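PDB 5IPF: hypoxanthine-guanine phosphoribosyltransferase (HGPRT) from Schistosoma mansoni, which catalyses transfer of a phosphoribosyl group from phosphoribosyl pyrophosphate to hypoxanthine or guanine, giving IMP or GMP in purine salvage. Local coordinates for residues L58-L68 and G205-Y216. Sequence-based numbering, arbitrary orientation.
Sequences LIPNGMIKDRL and GFEVPNRFVVGY. With IMP (inosinic acid), chain E.
Ile-59 and Arg-67 enclose the ring of Phe-206 from opposite faces. Ile-59 CD1 makes a CH-pi contact, 3.8 Å from the Phe-206 centroid and 25° off the normal, while the aliphatic part of Arg-67 passes the other face with CD displaced toward the rim. CA of Ile-64 meets the ring edge. The Arg-67 chain bends at chi2 (83°), which brings NE to the carbonyl of Gly-205: NE to O is 2.8 Å, on a lone pair in the carbonyl plane, with an N-H...O angle of 143° and the oxygen tilted from the guanidinium plane. NH2 of Arg-67 is also bonded to Val-204 O. A second CH-pi contact sets Ile-64 CD1 over Tyr-216, 4.1 Å from the ring centroid; the Tyr-216 hydroxyl is hydrogen-bonded to Asp-102. Farther along, Leu-58 CD2 lies 3.9 Å from Val-208 CG1 and 3.7 Å from Val-213 CG1, while Val-213 CG2 faces the hypoxanthine base of IMP. IMP N1 donates to Val-213 O at 2.6 Å, Val-213 N bonds weakly to O6, and N1 lies over one Phe-212 face, toward its rim. A buried apolar core thus joins strand 54-59 and helix 61-81 to strand 203-208 and the base-recognition end of a phosphoribosyltransferase active site.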
ATOM      1  N   LEU A  58     -16.766   7.613  -8.788  1.00 34.75           N
ATOM      2  CA  LEU A  58     -17.477   8.041  -7.588  1.00 33.91           C
ATOM      3  C   LEU A  58     -16.576   7.982  -6.357  1.00 32.48           C
ATOM      4  O   LEU A  58     -16.372   8.995  -5.680  1.00 34.44           O
ATOM      5  CB  LEU A  58     -18.735   7.190  -7.382  1.00 34.20           C
ATOM      6  CG  LEU A  58     -19.748   7.822  -6.422  1.00 38.85           C
ATOM      7  CD1 LEU A  58     -20.293   9.120  -7.003  1.00 35.34           C
ATOM      8  CD2 LEU A  58     -20.878   6.862  -6.083  1.00 36.38           C
ATOM      9  N   ILE A  59     -16.032   6.807  -6.054  1.00 34.72           N
ATOM     10  CA  ILE A  59     -15.128   6.653  -4.916  1.00 31.28           C
ATOM     11  C   ILE A  59     -13.816   6.043  -5.396  1.00 30.79           C
ATOM     12  O   ILE A  59     -13.795   4.879  -5.822  1.00 31.10           O
ATOM     13  CB  ILE A  59     -15.759   5.794  -3.807  1.00 31.56           C
ATOM     14  CG1 ILE A  59     -17.192   6.243  -3.525  1.00 32.66           C
ATOM     15  CG2 ILE A  59     -14.937   5.890  -2.534  1.00 30.68           C
ATOM     16  CD1 ILE A  59     -17.849   5.501  -2.385  1.00 30.25           C
ATOM     17  N   PRO A  60     -12.711   6.785  -5.361  1.00 30.83           N
ATOM     18  CA  PRO A  60     -11.417   6.193  -5.718  1.00 31.16           C
ATOM     19  C   PRO A  60     -11.010   5.109  -4.731  1.00 30.38           C
ATOM     20  O   PRO A  60     -11.427   5.101  -3.571  1.00 29.52           O
ATOM     21  CB  PRO A  60     -10.453   7.384  -5.669  1.00 31.54           C
ATOM     22  CG  PRO A  60     -11.326   8.579  -5.875  1.00 36.27           C
ATOM     23  CD  PRO A  60     -12.623   8.246  -5.197  1.00 31.08           C
ATOM     24  N   ASN A  61     -10.171   4.190  -5.215  1.00 30.98           N
ATOM     25  CA  ASN A  61      -9.785   3.020  -4.428  1.00 31.38           C
ATOM     26  C   ASN A  61      -9.105   3.426  -3.121  1.00 29.85           C
ATOM     27  O   ASN A  61      -9.470   2.951  -2.034  1.00 42.31           O
ATOM     28  CB  ASN A  61      -8.876   2.131  -5.279  1.00 31.85           C
ATOM     29  CG  ASN A  61      -8.401   0.901  -4.542  1.00 42.49           C
ATOM     30  OD1 ASN A  61      -7.415   0.951  -3.808  1.00 39.78           O
ATOM     31  ND2 ASN A  61      -9.091  -0.215  -4.743  1.00 49.36           N
ATOM     32  N   GLY A  62      -8.117   4.320  -3.207  1.00 30.28           N
ATOM     33  CA  GLY A  62      -7.403   4.741  -2.015  1.00 35.80           C
ATOM     34  C   GLY A  62      -8.292   5.401  -0.982  1.00 29.20           C
ATOM     35  O   GLY A  62      -8.054   5.269   0.222  1.00 35.19           O
ATOM     36  N   MET A  63      -9.324   6.120  -1.430  1.00 29.11           N
ATOM     37  CA  MET A  63     -10.286   6.683  -0.489  1.00 39.11           C
ATOM     38  C   MET A  63     -11.065   5.581   0.219  1.00 28.13           C
ATOM     39  O   MET A  63     -11.363   5.692   1.417  1.00 28.00           O
ATOM     40  CB  MET A  63     -11.232   7.635  -1.219  1.00 41.39           C
ATOM     41  CG  MET A  63     -12.189   8.370  -0.303  1.00 47.60           C
ATOM     42  SD  MET A  63     -13.241   9.531  -1.188  1.00 45.20           S
ATOM     43  CE  MET A  63     -14.403   9.959   0.105  1.00 61.11           C
ATOM     44  N   ILE A  64     -11.400   4.509  -0.505  1.00 28.10           N
ATOM     45  CA  ILE A  64     -12.043   3.356   0.120  1.00 27.87           C
ATOM     46  C   ILE A  64     -11.167   2.806   1.234  1.00 27.73           C
ATOM     47  O   ILE A  64     -11.630   2.590   2.359  1.00 38.30           O
ATOM     48  CB  ILE A  64     -12.351   2.269  -0.924  1.00 28.29           C
ATOM     49  CG1 ILE A  64     -13.190   2.830  -2.070  1.00 28.73           C
ATOM     50  CG2 ILE A  64     -13.054   1.087  -0.264  1.00 29.70           C
ATOM     51  CD1 ILE A  64     -13.494   1.812  -3.144  1.00 31.02           C
ATOM     52  N   LYS A  65      -9.883   2.572   0.936  1.00 28.01           N
ATOM     53  CA  LYS A  65      -8.991   2.016   1.953  1.00 40.86           C
ATOM     54  C   LYS A  65      -8.847   2.960   3.147  1.00 37.73           C
ATOM     55  O   LYS A  65      -8.886   2.520   4.309  1.00 47.99           O
ATOM     56  CB  LYS A  65      -7.628   1.702   1.334  1.00 28.81           C
ATOM     57  CG  LYS A  65      -7.690   0.642   0.240  1.00 29.90           C
ATOM     58  CD  LYS A  65      -6.310   0.291  -0.292  1.00 56.72           C
ATOM     59  CE  LYS A  65      -6.389  -0.813  -1.339  1.00 71.38           C
ATOM     60  NZ  LYS A  65      -5.056  -1.146  -1.914  1.00 79.92           N
ATOM     61  N   ASP A  66      -8.694   4.262   2.879  1.00 28.31           N
ATOM     62  CA  ASP A  66      -8.662   5.256   3.949  1.00 28.70           C
ATOM     63  C   ASP A  66      -9.881   5.141   4.854  1.00 35.47           C
ATOM     64  O   ASP A  66      -9.761   5.219   6.083  1.00 29.11           O
ATOM     65  CB  ASP A  66      -8.582   6.666   3.357  1.00 39.73           C
ATOM     66  CG  ASP A  66      -7.185   7.027   2.896  1.00 55.56           C
ATOM     67  OD1 ASP A  66      -6.211   6.487   3.462  1.00 54.92           O
ATOM     68  OD2 ASP A  66      -7.065   7.858   1.972  1.00 68.59           O
ATOM     69  N   ARG A  67     -11.067   4.964   4.265  1.00 29.34           N
ATOM     70  CA  ARG A  67     -12.260   4.745   5.075  1.00 28.35           C
ATOM     71  C   ARG A  67     -12.156   3.450   5.873  1.00 32.61           C
ATOM     72  O   ARG A  67     -12.525   3.403   7.055  1.00 29.89           O
ATOM     73  CB  ARG A  67     -13.499   4.720   4.181  1.00 28.19           C
ATOM     74  CG  ARG A  67     -14.785   4.378   4.912  1.00 33.22           C
ATOM     75  CD  ARG A  67     -15.385   5.601   5.576  1.00 29.48           C
ATOM     76  NE  ARG A  67     -16.545   5.261   6.392  1.00 36.55           N
ATOM     77  CZ  ARG A  67     -16.597   5.402   7.711  1.00 37.83           C
ATOM     78  NH1 ARG A  67     -15.557   5.891   8.371  1.00 38.94           N
ATOM     79  NH2 ARG A  67     -17.697   5.064   8.370  1.00 35.71           N
ATOM     80  N   LEU A  68     -11.643   2.390   5.242  1.00 28.07           N
ATOM     81  CA  LEU A  68     -11.600   1.084   5.887  1.00 36.27           C
ATOM     82  C   LEU A  68     -10.639   1.042   7.064  1.00 40.60           C
ATOM     83  O   LEU A  68     -10.747   0.138   7.897  1.00 40.88           O
ATOM     84  CB  LEU A  68     -11.226   0.001   4.875  1.00 28.24           C
ATOM     85  CG  LEU A  68     -12.251  -0.239   3.768  1.00 28.15           C
ATOM     86  CD1 LEU A  68     -11.995  -1.568   3.081  1.00 28.62           C
ATOM     87  CD2 LEU A  68     -13.668  -0.168   4.313  1.00 33.51           C
ATOM     88  N   GLY A 205     -19.633   2.108   5.131  1.00 31.38           N
ATOM     89  CA  GLY A 205     -18.526   2.890   4.622  1.00 30.52           C
ATOM     90  C   GLY A 205     -18.982   4.219   4.059  1.00 35.50           C
ATOM     91  O   GLY A 205     -18.622   5.281   4.578  1.00 35.12           O
ATOM     92  N   PHE A 206     -19.788   4.175   3.001  1.00 41.07           N
ATOM     93  CA  PHE A 206     -20.252   5.376   2.325  1.00 35.37           C
ATOM     94  C   PHE A 206     -21.745   5.274   2.056  1.00 37.26           C
ATOM     95  O   PHE A 206     -22.285   4.182   1.860  1.00 43.18           O
ATOM     96  CB  PHE A 206     -19.508   5.600   0.996  1.00 34.35           C
ATOM     97  CG  PHE A 206     -18.014   5.607   1.128  1.00 34.69           C
ATOM     98  CD1 PHE A 206     -17.293   4.425   1.069  1.00 31.43           C
ATOM     99  CD2 PHE A 206     -17.328   6.796   1.305  1.00 37.52           C
ATOM    100  CE1 PHE A 206     -15.918   4.428   1.190  1.00 25.53           C
ATOM    101  CE2 PHE A 206     -15.952   6.807   1.426  1.00 29.66           C
ATOM    102  CZ  PHE A 206     -15.246   5.621   1.366  1.00 31.99           C
ATOM    103  N   GLU A 207     -22.406   6.430   2.049  1.00 36.99           N
ATOM    104  CA  GLU A 207     -23.799   6.550   1.631  1.00 30.76           C
ATOM    105  C   GLU A 207     -23.810   7.271   0.287  1.00 38.51           C
ATOM    106  O   GLU A 207     -23.459   8.453   0.208  1.00 40.49           O
ATOM    107  CB  GLU A 207     -24.627   7.296   2.675  1.00 33.93           C
ATOM    108  CG  GLU A 207     -26.060   7.560   2.246  1.00 49.60           C
ATOM    109  CD  GLU A 207     -26.858   8.291   3.306  1.00 51.25           C
ATOM    110  OE1 GLU A 207     -26.932   7.791   4.449  1.00 64.16           O
ATOM    111  OE2 GLU A 207     -27.405   9.370   2.998  1.00 41.18           O
ATOM    112  N   VAL A 208     -24.206   6.559  -0.764  1.00 31.46           N
ATOM    113  CA  VAL A 208     -24.083   7.055  -2.133  1.00 37.38           C
ATOM    114  C   VAL A 208     -25.453   7.442  -2.685  1.00 37.22           C
ATOM    115  O   VAL A 208     -26.479   6.936  -2.207  1.00 39.84           O
ATOM    116  CB  VAL A 208     -23.404   6.009  -3.032  1.00 31.44           C
ATOM    117  CG1 VAL A 208     -21.984   5.745  -2.554  1.00 40.53           C
ATOM    118  CG2 VAL A 208     -24.217   4.723  -3.056  1.00 32.27           C
ATOM    119  N   PRO A 209     -25.521   8.332  -3.675  1.00 34.52           N
ATOM    120  CA  PRO A 209     -26.813   8.659  -4.291  1.00 40.98           C
ATOM    121  C   PRO A 209     -27.415   7.450  -4.992  1.00 44.79           C
ATOM    122  O   PRO A 209     -26.776   6.412  -5.173  1.00 43.17           O
ATOM    123  CB  PRO A 209     -26.461   9.768  -5.288  1.00 42.31           C
ATOM    124  CG  PRO A 209     -25.187  10.347  -4.773  1.00 38.76           C
ATOM    125  CD  PRO A 209     -24.441   9.200  -4.170  1.00 43.12           C
ATOM    126  N   ASN A 210     -28.674   7.601  -5.406  1.00 53.72           N
ATOM    127  CA  ASN A 210     -29.400   6.489  -6.008  1.00 41.09           C
ATOM    128  C   ASN A 210     -29.079   6.347  -7.492  1.00 50.34           C
ATOM    129  O   ASN A 210     -29.984   6.326  -8.334  1.00 62.75           O
ATOM    130  CB  ASN A 210     -30.908   6.654  -5.798  1.00 43.49           C
ATOM    131  CG  ASN A 210     -31.681   5.375  -6.076  1.00 67.87           C
ATOM    132  OD1 ASN A 210     -31.091   4.318  -6.301  1.00 44.60           O
ATOM    133  ND2 ASN A 210     -33.005   5.465  -6.055  1.00 71.67           N
ATOM    134  N   ARG A 211     -27.797   6.255  -7.821  1.00 45.32           N
ATOM    135  CA  ARG A 211     -27.343   5.896  -9.154  1.00 48.06           C
ATOM    136  C   ARG A 211     -26.646   4.544  -9.092  1.00 40.31           C
ATOM    137  O   ARG A 211     -26.158   4.122  -8.040  1.00 38.60           O
ATOM    138  CB  ARG A 211     -26.399   6.960  -9.726  1.00 40.68           C
ATOM    139  N   PHE A 212     -26.611   3.855 -10.229  1.00 41.85           N
ATOM    140  CA  PHE A 212     -25.997   2.535 -10.279  1.00 41.63           C
ATOM    141  C   PHE A 212     -24.477   2.663 -10.314  1.00 60.66           C
ATOM    142  O   PHE A 212     -23.931   3.461 -11.083  1.00 65.00           O
ATOM    143  CB  PHE A 212     -26.498   1.756 -11.493  1.00 44.36           C
ATOM    144  CG  PHE A 212     -26.350   0.269 -11.356  1.00 44.94           C
ATOM    145  CD1 PHE A 212     -27.321  -0.478 -10.711  1.00 45.96           C
ATOM    146  CD2 PHE A 212     -25.238  -0.381 -11.862  1.00 50.03           C
ATOM    147  CE1 PHE A 212     -27.188  -1.849 -10.577  1.00 46.88           C
ATOM    148  CE2 PHE A 212     -25.099  -1.753 -11.730  1.00 60.13           C
ATOM    149  CZ  PHE A 212     -26.076  -2.487 -11.087  1.00 46.71           C
ATOM    150  N   VAL A 213     -23.794   1.880  -9.477  1.00 45.64           N
ATOM    151  CA  VAL A 213     -22.346   1.956  -9.338  1.00 42.72           C
ATOM    152  C   VAL A 213     -21.725   0.605  -9.672  1.00 42.89           C
ATOM    153  O   VAL A 213     -22.319  -0.451  -9.433  1.00 39.77           O
ATOM    154  CB  VAL A 213     -21.929   2.414  -7.922  1.00 40.15           C
ATOM    155  CG1 VAL A 213     -22.292   3.873  -7.709  1.00 37.94           C
ATOM    156  CG2 VAL A 213     -22.577   1.535  -6.860  1.00 34.41           C
ATOM    157  N   VAL A 214     -20.516   0.649 -10.236  1.00 45.34           N
ATOM    158  CA  VAL A 214     -19.754  -0.540 -10.610  1.00 38.23           C
ATOM    159  C   VAL A 214     -18.301  -0.338 -10.191  1.00 40.99           C
ATOM    160  O   VAL A 214     -17.902   0.748  -9.772  1.00 36.63           O
ATOM    161  CB  VAL A 214     -19.832  -0.841 -12.123  1.00 40.88           C
ATOM    162  CG1 VAL A 214     -21.262  -1.146 -12.544  1.00 42.74           C
ATOM    163  CG2 VAL A 214     -19.265   0.320 -12.933  1.00 41.24           C
ATOM    164  N   GLY A 215     -17.511  -1.403 -10.314  1.00 44.33           N
ATOM    165  CA  GLY A 215     -16.104  -1.377  -9.972  1.00 43.14           C
ATOM    166  C   GLY A 215     -15.849  -1.797  -8.530  1.00 47.43           C
ATOM    167  O   GLY A 215     -16.729  -1.743  -7.668  1.00 44.65           O
ATOM    168  N   TYR A 216     -14.607  -2.220  -8.268  1.00 54.81           N
ATOM    169  CA  TYR A 216     -14.187  -2.699  -6.943  1.00 48.91           C
ATOM    170  C   TYR A 216     -15.065  -3.874  -6.486  1.00 47.19           C
ATOM    171  O   TYR A 216     -15.721  -3.827  -5.443  1.00 45.19           O
ATOM    172  CB  TYR A 216     -14.175  -1.552  -5.919  1.00 40.38           C
ATOM    173  CG  TYR A 216     -13.531  -1.893  -4.591  1.00 43.94           C
ATOM    174  CD1 TYR A 216     -12.155  -2.047  -4.481  1.00 41.90           C
ATOM    175  CD2 TYR A 216     -14.303  -2.064  -3.447  1.00 34.87           C
ATOM    176  CE1 TYR A 216     -11.566  -2.370  -3.276  1.00 36.58           C
ATOM    177  CE2 TYR A 216     -13.724  -2.388  -2.236  1.00 43.82           C
ATOM    178  CZ  TYR A 216     -12.354  -2.540  -2.157  1.00 48.30           C
ATOM    179  OH  TYR A 216     -11.759  -2.860  -0.958  1.00 37.07           O
TER
HETATM  180  P   IMP E1300     -30.927  -5.186  -2.209  1.00 71.06           P
HETATM  181  O1P IMP E1300     -30.437  -4.635  -0.891  1.00 77.94           O
HETATM  182  O2P IMP E1300     -31.461  -4.221  -3.240  1.00 67.71           O
HETATM  183  O3P IMP E1300     -32.023  -6.181  -1.906  1.00 90.48           O
HETATM  184  O5' IMP E1300     -29.711  -5.954  -2.899  1.00 79.15           O
HETATM  185  C5' IMP E1300     -29.395  -5.719  -4.268  1.00 76.54           C
HETATM  186  C4' IMP E1300     -28.417  -6.726  -4.825  1.00 68.65           C
HETATM  187  O4' IMP E1300     -27.859  -6.203  -6.050  1.00 64.09           O
HETATM  188  C3' IMP E1300     -27.224  -7.066  -3.950  1.00 75.32           C
HETATM  189  O3' IMP E1300     -26.731  -8.359  -4.298  1.00 82.05           O
HETATM  190  C2' IMP E1300     -26.197  -6.005  -4.349  1.00 75.28           C
HETATM  191  O2' IMP E1300     -24.854  -6.421  -4.221  1.00 79.89           O
HETATM  192  C1' IMP E1300     -26.553  -5.699  -5.814  1.00 65.79           C
HETATM  193  N9  IMP E1300     -26.571  -4.263  -6.115  1.00 55.39           N
HETATM  194  C8  IMP E1300     -27.488  -3.362  -5.639  1.00 53.75           C
HETATM  195  N7  IMP E1300     -27.191  -2.138  -6.123  1.00 52.74           N
HETATM  196  C5  IMP E1300     -26.097  -2.240  -6.907  1.00 58.66           C
HETATM  197  C6  IMP E1300     -25.385  -1.296  -7.637  1.00 56.07           C
HETATM  198  O6  IMP E1300     -25.771  -0.128  -7.680  1.00 51.70           O
HETATM  199  N1  IMP E1300     -24.280  -1.691  -8.363  1.00 52.90           N
HETATM  200  C2  IMP E1300     -23.893  -3.016  -8.359  1.00 53.19           C
HETATM  201  N3  IMP E1300     -24.606  -3.948  -7.631  1.00 53.55           N
HETATM  202  C4  IMP E1300     -25.693  -3.569  -6.914  1.00 55.45           C